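Long-range contacts in tryptophane-5-halogenase (Microbispora sp. ATCC PTA-5024, PDB 5UAO), which catalyses, as a flavin-dependent halogenase, chlorination of a tryptophan in the lanthipeptide NAI-107 to 5-chlorotryptophan: residues 146-151 against 497-502; 429-434 against 450-455. All coordinates share one frame; numbering follows the deposited sequence.

Interaction 1. Residues 146-151 against 497-502; sequences AMLMTE and SLASRG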
ATOM      1  N   ALA A 146       0.620 -21.635  16.842  1.00 26.66           N
ATOM      2  CA  ALA A 146       0.141 -21.256  18.190  1.00 26.56           C
ATOM      3  C   ALA A 146       0.057 -22.468  19.067  1.00 29.07           C
ATOM      4  O   ALA A 146       0.409 -22.388  20.248  1.00 26.80           O
ATOM      5  CB  ALA A 146      -1.185 -20.540  18.156  1.00 26.22           C
ATOM      6  N   MET A 147      -0.404 -23.590  18.506  1.00 28.18           N
ATOM      7  CA  MET A 147      -0.429 -24.888  19.255  1.00 29.88           C
ATOM      8  C   MET A 147       0.981 -25.490  19.495  1.00 29.20           C
ATOM      9  O   MET A 147       1.274 -26.021  20.546  1.00 32.26           O
ATOM     10  CB  MET A 147      -1.324 -25.904  18.557  1.00 30.41           C
ATOM     11  CG  MET A 147      -2.789 -25.519  18.480  1.00 35.99           C
ATOM     12  SD  MET A 147      -3.702 -26.630  17.400  1.00 33.00           S
ATOM     13  CE  MET A 147      -5.335 -25.929  17.488  1.00 33.16           C
ATOM     14  N   LEU A 148       1.877 -25.382  18.528  1.00 27.94           N
ATOM     15  CA  LEU A 148       3.270 -25.786  18.773  1.00 28.98           C
ATOM     16  C   LEU A 148       3.900 -24.992  19.921  1.00 27.98           C
ATOM     17  O   LEU A 148       4.485 -25.547  20.873  1.00 25.28           O
ATOM     18  CB  LEU A 148       4.052 -25.663  17.470  1.00 30.80           C
ATOM     19  CG  LEU A 148       3.694 -26.740  16.430  1.00 32.67           C
ATOM     20  CD1 LEU A 148       3.929 -26.250  15.016  1.00 31.99           C
ATOM     21  CD2 LEU A 148       4.607 -27.943  16.723  1.00 33.85           C
ATOM     22  N   MET A 149       3.643 -23.684  19.929  1.00 25.93           N
ATOM     23  CA  MET A 149       4.157 -22.871  21.043  1.00 28.32           C
ATOM     24  C   MET A 149       3.632 -23.275  22.436  1.00 27.86           C
ATOM     25  O   MET A 149       4.417 -23.391  23.393  1.00 27.13           O
ATOM     26  CB  MET A 149       3.933 -21.393  20.763  1.00 26.49           C
ATOM     27  CG  MET A 149       4.736 -20.834  19.595  1.00 28.69           C
ATOM     28  SD  MET A 149       4.524 -19.002  19.507  1.00 34.98           S
ATOM     29  CE  MET A 149       3.206 -18.982  18.561  1.00 24.59           C
ATOM     30  N   THR A 150       2.331 -23.459  22.560  1.00 27.97           N
ATOM     31  CA  THR A 150       1.795 -23.926  23.851  1.00 30.66           C
ATOM     32  C   THR A 150       2.226 -25.368  24.235  1.00 28.55           C
ATOM     33  O   THR A 150       2.268 -25.704  25.411  1.00 26.58           O
ATOM     34  CB  THR A 150       0.269 -23.774  23.994  1.00 31.15           C
ATOM     35  OG1 THR A 150      -0.401 -24.504  22.954  1.00 30.26           O
ATOM     36  CG2 THR A 150      -0.114 -22.287  23.917  1.00 34.52           C
ATOM     37  N   GLU A 151       2.571 -26.186  23.267  1.00 31.23           N
ATOM     38  CA  GLU A 151       3.172 -27.497  23.550  1.00 34.35           C
ATOM     39  C   GLU A 151       4.674 -27.435  23.786  1.00 34.75           C
ATOM     40  O   GLU A 151       5.245 -28.444  24.179  1.00 34.31           O
ATOM     41  CB  GLU A 151       2.939 -28.454  22.392  1.00 38.74           C
ATOM     42  CG  GLU A 151       1.493 -28.658  22.023  1.00 42.20           C
ATOM     43  CD  GLU A 151       0.808 -29.763  22.812  1.00 50.54           C
ATOM     44  OE1 GLU A 151       1.485 -30.546  23.524  1.00 45.25           O
ATOM     45  OE2 GLU A 151      -0.430 -29.843  22.673  1.00 57.70           O
ATOM     46  N   SER A 497      -3.224 -32.582  16.917  1.00 42.20           N
ATOM     47  CA  SER A 497      -2.525 -33.814  16.590  1.00 44.73           C
ATOM     48  C   SER A 497      -1.077 -33.605  16.145  1.00 40.78           C
ATOM     49  O   SER A 497      -0.138 -34.131  16.773  1.00 41.83           O
ATOM     50  CB  SER A 497      -3.301 -34.549  15.510  1.00 52.07           C
ATOM     51  OG  SER A 497      -2.826 -35.852  15.481  1.00 54.89           O
ATOM     52  N   LEU A 498      -0.897 -32.835  15.084  1.00 39.50           N
ATOM     53  CA  LEU A 498       0.411 -32.447  14.647  1.00 42.46           C
ATOM     54  C   LEU A 498       1.219 -31.699  15.704  1.00 39.14           C
ATOM     55  O   LEU A 498       2.430 -31.881  15.805  1.00 38.37           O
ATOM     56  CB  LEU A 498       0.307 -31.539  13.408  1.00 47.22           C
ATOM     57  CG  LEU A 498       0.026 -32.154  12.062  1.00 42.16           C
ATOM     58  CD1 LEU A 498      -0.161 -31.094  11.003  1.00 41.86           C
ATOM     59  CD2 LEU A 498       1.158 -33.098  11.718  1.00 44.83           C
ATOM     60  N   ALA A 499       0.597 -30.795  16.447  1.00 35.42           N
ATOM     61  CA  ALA A 499       1.397 -30.018  17.384  1.00 34.39           C
ATOM     62  C   ALA A 499       1.932 -30.892  18.539  1.00 34.50           C
ATOM     63  O   ALA A 499       3.110 -30.797  18.934  1.00 32.11           O
ATOM     64  CB  ALA A 499       0.596 -28.809  17.915  1.00 34.35           C
ATOM     65  N   SER A 500       1.081 -31.759  19.075  1.00 33.78           N
ATOM     66  CA  SER A 500       1.506 -32.658  20.151  1.00 40.18           C
ATOM     67  C   SER A 500       2.581 -33.711  19.777  1.00 41.13           C
ATOM     68  O   SER A 500       3.218 -34.214  20.671  1.00 42.64           O
ATOM     69  CB  SER A 500       0.314 -33.374  20.770  1.00 41.42           C
ATOM     70  OG  SER A 500      -0.374 -34.081  19.778  1.00 46.21           O
ATOM     71  N   ARG A 501       2.745 -34.045  18.498  1.00 37.89           N
ATOM     72  CA  ARG A 501       3.725 -35.038  18.049  1.00 37.82           C
ATOM     73  C   ARG A 501       5.058 -34.428  17.587  1.00 38.43           C
ATOM     74  O   ARG A 501       5.999 -35.160  17.270  1.00 32.38           O
ATOM     75  CB  ARG A 501       3.141 -35.869  16.895  1.00 40.45           C
ATOM     76  CG  ARG A 501       1.849 -36.522  17.318  1.00 46.47           C
ATOM     77  CD  ARG A 501       1.476 -37.697  16.463  1.00 50.66           C
ATOM     78  NE  ARG A 501       1.290 -37.355  15.055  1.00 59.16           N
ATOM     79  CZ  ARG A 501       0.162 -36.873  14.534  1.00 70.31           C
ATOM     80  NH1 ARG A 501      -0.880 -36.626  15.322  1.00 77.67           N
ATOM     81  NH2 ARG A 501       0.066 -36.616  13.225  1.00 69.42           N
ATOM     82  N   GLY A 502       5.175 -33.087  17.580  1.00 35.58           N
ATOM     83  CA  GLY A 502       6.419 -32.464  17.152  1.00 30.79           C
ATOM     84  C   GLY A 502       7.540 -32.782  18.110  1.00 28.54           C
ATOM     85  O   GLY A 502       7.327 -33.028  19.282  1.00 29.89           O
TER
HETATM   86  O   HOH W   1       2.315 -33.485  23.690  1.00 58.54           O
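Ala499 directs its methyl toward helix 144-151 and meets Met147, Leu148 and Glu151. The tightest touch is from Ala499 CB to Met147 CB, at 3.5 Å. Beyond CB the methionine leaves the segment. Its CG lies anti to the carbonyl carbon (chi1 -63°), and the side chain runs on, extended, to touch Ala492, Ala495 and Arg496, earlier on helix 485-501. Leu148 flanks the alanine with its branch. Its CG is 4.0 Å from Ala499 CB, and its CD2 is 3.9 Å from Ala499 CA. The other neighbours of Leu148 include Leu103 and Pro155. Glu151, one turn after Met147, packs along the edge. Its CG passes 4.1 Å from Ala499 O. The chain then bends at chi2 (-87°) and lays the carboxylate beside Ser500, with OE2 4.1 Å from Ser500 CB. This is packing, not a direct polar bond. A water sits between them, 3.1 Å from Glu151 OE1 and 3.2 Å from Ser500 O; it can donate to either, but other acceptors compete for its protons. The helix axes come within 8.5 Å at a crossing angle of -35°, a closeness consistent with the small side chain of Ala499. The contact thus ties helix 144-151 to helix 485-501, late in the chain. Nearby, Tyr157 OH bonds to Leu498 O, and Arg153 NH1 to Gly502 O. The chemistry is apolar in the middle and hydrated at the Glu151 edge, so the direct hold between the segments rests on shape and burial, with a water at the polar margin.

Interaction 2. Residues 429-434 against 450-455; sequences EPLLRL and YLADGA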
ATOM      1  N   GLU A 429      -5.781   4.937  16.054  1.00 26.23           N
ATOM      2  CA  GLU A 429      -7.102   5.084  16.568  1.00 29.98           C
ATOM      3  C   GLU A 429      -8.205   4.880  15.516  1.00 27.56           C
ATOM      4  O   GLU A 429      -9.199   4.247  15.805  1.00 26.55           O
ATOM      5  CB  GLU A 429      -7.106   6.481  17.220  1.00 38.41           C
ATOM      6  CG  GLU A 429      -8.415   7.118  17.576  1.00 57.20           C
ATOM      7  CD  GLU A 429      -9.242   6.230  18.440  1.00 71.06           C
ATOM      8  OE1 GLU A 429      -8.640   5.360  19.116  1.00 80.08           O
ATOM      9  OE2 GLU A 429     -10.487   6.404  18.417  1.00 77.88           O
ATOM     10  N   PRO A 430      -8.019   5.344  14.270  1.00 26.09           N
ATOM     11  CA  PRO A 430      -9.104   5.074  13.305  1.00 26.40           C
ATOM     12  C   PRO A 430      -9.261   3.593  13.044  1.00 26.41           C
ATOM     13  O   PRO A 430     -10.352   3.087  12.925  1.00 27.70           O
ATOM     14  CB  PRO A 430      -8.633   5.798  12.039  1.00 26.62           C
ATOM     15  CG  PRO A 430      -7.720   6.887  12.515  1.00 27.61           C
ATOM     16  CD  PRO A 430      -7.052   6.357  13.784  1.00 25.95           C
ATOM     17  N   LEU A 431      -8.146   2.876  13.019  1.00 28.58           N
ATOM     18  CA  LEU A 431      -8.183   1.411  12.882  1.00 28.98           C
ATOM     19  C   LEU A 431      -8.823   0.736  14.120  1.00 29.54           C
ATOM     20  O   LEU A 431      -9.588  -0.225  13.978  1.00 29.55           O
ATOM     21  CB  LEU A 431      -6.741   0.901  12.680  1.00 30.53           C
ATOM     22  CG  LEU A 431      -6.589  -0.588  12.441  1.00 32.34           C
ATOM     23  CD1 LEU A 431      -7.369  -0.973  11.210  1.00 33.87           C
ATOM     24  CD2 LEU A 431      -5.134  -0.978  12.240  1.00 35.12           C
ATOM     25  N   LEU A 432      -8.551   1.256  15.317  1.00 31.68           N
ATOM     26  CA  LEU A 432      -9.180   0.699  16.559  1.00 32.15           C
ATOM     27  C   LEU A 432     -10.709   0.824  16.574  1.00 32.36           C
ATOM     28  O   LEU A 432     -11.413  -0.084  17.081  1.00 32.50           O
ATOM     29  CB  LEU A 432      -8.646   1.334  17.825  1.00 32.40           C
ATOM     30  CG  LEU A 432      -7.135   1.130  18.050  1.00 36.47           C
ATOM     31  CD1 LEU A 432      -6.634   1.893  19.263  1.00 38.00           C
ATOM     32  CD2 LEU A 432      -6.723  -0.330  18.149  1.00 38.81           C
ATOM     33  N   ARG A 433     -11.208   1.908  15.986  1.00 31.56           N
ATOM     34  CA  ARG A 433     -12.665   2.152  15.870  1.00 31.04           C
ATOM     35  C   ARG A 433     -13.290   1.191  14.929  1.00 31.61           C
ATOM     36  O   ARG A 433     -14.449   0.743  15.165  1.00 33.16           O
ATOM     37  CB  ARG A 433     -12.983   3.581  15.442  1.00 37.15           C
ATOM     38  CG  ARG A 433     -12.544   4.615  16.458  1.00 43.11           C
ATOM     39  CD  ARG A 433     -13.377   5.885  16.442  1.00 52.59           C
ATOM     40  NE  ARG A 433     -12.672   7.027  17.028  1.00 68.14           N
ATOM     41  CZ  ARG A 433     -11.744   7.780  16.403  1.00 83.15           C
ATOM     42  NH1 ARG A 433     -11.354   7.532  15.137  1.00 75.34           N
ATOM     43  NH2 ARG A 433     -11.174   8.797  17.059  1.00 92.10           N
ATOM     44  N   LEU A 434     -12.563   0.810  13.870  1.00 30.42           N
ATOM     45  CA  LEU A 434     -13.027  -0.235  12.961  1.00 30.43           C
ATOM     46  C   LEU A 434     -13.117  -1.604  13.665  1.00 37.01           C
ATOM     47  O   LEU A 434     -14.149  -2.329  13.595  1.00 30.77           O
ATOM     48  CB  LEU A 434     -12.089  -0.361  11.794  1.00 33.20           C
ATOM     49  CG  LEU A 434     -12.045   0.716  10.687  1.00 37.63           C
ATOM     50  CD1 LEU A 434     -11.144   0.267   9.517  1.00 40.99           C
ATOM     51  CD2 LEU A 434     -13.425   1.064  10.147  1.00 37.61           C
ATOM     52  N   TYR A 450      -8.694  -4.530   2.972  1.00 36.09           N
ATOM     53  CA  TYR A 450      -7.811  -3.656   2.205  1.00 34.09           C
ATOM     54  C   TYR A 450      -7.714  -2.178   2.756  1.00 33.95           C
ATOM     55  O   TYR A 450      -6.613  -1.563   2.811  1.00 34.67           O
ATOM     56  CB  TYR A 450      -8.267  -3.664   0.718  1.00 45.10           C
ATOM     57  CG  TYR A 450      -7.209  -3.094  -0.168  1.00 51.47           C
ATOM     58  CD1 TYR A 450      -7.152  -1.723  -0.397  1.00 60.33           C
ATOM     59  CD2 TYR A 450      -6.176  -3.896  -0.676  1.00 54.25           C
ATOM     60  CE1 TYR A 450      -6.143  -1.164  -1.162  1.00 66.71           C
ATOM     61  CE2 TYR A 450      -5.163  -3.340  -1.431  1.00 58.41           C
ATOM     62  CZ  TYR A 450      -5.157  -1.976  -1.672  1.00 63.50           C
ATOM     63  OH  TYR A 450      -4.175  -1.401  -2.424  1.00 73.04           O
ATOM     64  N   LEU A 451      -8.835  -1.593   3.166  1.00 32.53           N
ATOM     65  CA  LEU A 451      -8.792  -0.255   3.742  1.00 31.45           C
ATOM     66  C   LEU A 451      -8.011  -0.242   5.087  1.00 31.41           C
ATOM     67  O   LEU A 451      -7.113   0.562   5.293  1.00 30.82           O
ATOM     68  CB  LEU A 451     -10.212   0.277   3.933  1.00 34.69           C
ATOM     69  CG  LEU A 451     -10.411   1.736   4.292  1.00 39.96           C
ATOM     70  CD1 LEU A 451     -11.795   2.137   3.804  1.00 44.95           C
ATOM     71  CD2 LEU A 451     -10.325   1.960   5.784  1.00 43.31           C
ATOM     72  N   ALA A 452      -8.342  -1.190   5.957  1.00 29.29           N
ATOM     73  CA  ALA A 452      -7.697  -1.358   7.260  1.00 29.51           C
ATOM     74  C   ALA A 452      -6.175  -1.583   7.185  1.00 34.05           C
ATOM     75  O   ALA A 452      -5.394  -1.042   7.974  1.00 35.39           O
ATOM     76  CB  ALA A 452      -8.333  -2.521   7.941  1.00 29.87           C
ATOM     77  N   ASP A 453      -5.800  -2.454   6.266  1.00 37.53           N
ATOM     78  CA  ASP A 453      -4.428  -2.750   5.918  1.00 43.22           C
ATOM     79  C   ASP A 453      -3.491  -1.560   5.964  1.00 45.64           C
ATOM     80  O   ASP A 453      -2.376  -1.680   6.442  1.00 35.88           O
ATOM     81  CB  ASP A 453      -4.391  -3.205   4.486  1.00 55.90           C
ATOM     82  CG  ASP A 453      -3.837  -4.552   4.332  1.00 66.05           C
ATOM     83  OD1 ASP A 453      -2.670  -4.723   4.744  1.00 75.61           O
ATOM     84  OD2 ASP A 453      -4.563  -5.417   3.760  1.00 76.25           O
ATOM     85  N   GLY A 454      -3.934  -0.430   5.418  1.00 41.22           N
ATOM     86  CA  GLY A 454      -3.068   0.710   5.227  1.00 38.53           C
ATOM     87  C   GLY A 454      -2.547   1.244   6.529  1.00 39.94           C
ATOM     88  O   GLY A 454      -1.527   1.866   6.541  1.00 35.94           O
ATOM     89  N   ALA A 455      -3.231   0.959   7.639  1.00 38.01           N
ATOM     90  CA  ALA A 455      -2.760   1.379   8.975  1.00 34.94           C
ATOM     91  C   ALA A 455      -1.894   0.350   9.714  1.00 32.08           C
ATOM     92  O   ALA A 455      -1.332   0.642  10.768  1.00 34.62           O
ATOM     93  CB  ALA A 455      -3.962   1.725   9.837  1.00 36.85           C
TER
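Leu451 is the first residue of 450-455 to touch 429-434. Its CG lies anti to the backbone N (chi1 -170°), and this brings the end of the side chain nearer to the partner helix than its CB direction would suggest. There CD2 meets Leu434 CD1 at 4.2 Å. The two leucine side chains cross at about a right angle and touch through these methyls.

Ala452 comes next. Its CA is the nearest to the CA of Leu431, 6.3 Å away. Two leucine branches approach its methyl from the side of helix 429-437. Leu431 CD1 lies 3.7 Å from Ala452 CB, while Leu434 CD1 lies 4.3 Å from the same carbon. Leu431 CD1 also reaches the backbone, 3.8 Å from Ala452 O. Leu431 and Leu434 are three residues apart, so one face of helix 429-437 presents both. This is plain helix-to-helix packing within the tryptophan halogenase family region. It joins helix 429-437 to helix 446-453 and the turn after it, across a short connection. Leu441 in that connection packs on both Leu431 and Leu434, and Leu462 of helix 461-471 packs on Ala452.

The chain then turns through Asp453, which points away, and Gly454. Ala455 N bonds back to Ala452 O. Ala455 directs its methyl at the helix again and takes the other branch of Leu431, with CD2 3.8 Å from Ala455 CB. Leu431 CB is close to the same methyl, at 4.1 Å. The fork of Leu431 therefore serves both alanines. CG is anti to the backbone N (chi1 -177°), which extends the fork toward 450-455. The second subunit lies close by: its Pro382 packs on Leu434, and its Asp384 forms a salt bridge with Arg433.

Overall arrangement
Interactions 1 and 2 are separate packing sites. Their centres are 32 Å apart and their nearest atoms about 21 Å apart, so they do not touch. Both segments of interaction 2 fall between the two segments of interaction 1 in sequence. Interaction 1 joins segments 346 residues apart, whereas interaction 2 joins neighbours separated by a short connection. The contact centres lie about 24 Å and about 23 Å from the centre of the chain. In sequence, the FAD pocket draws on residues between 36 and 359, and neither 497-502 nor interaction 2 falls in that range. Interaction 2 borders the second subunit; no other chain touches the segments of interaction 1.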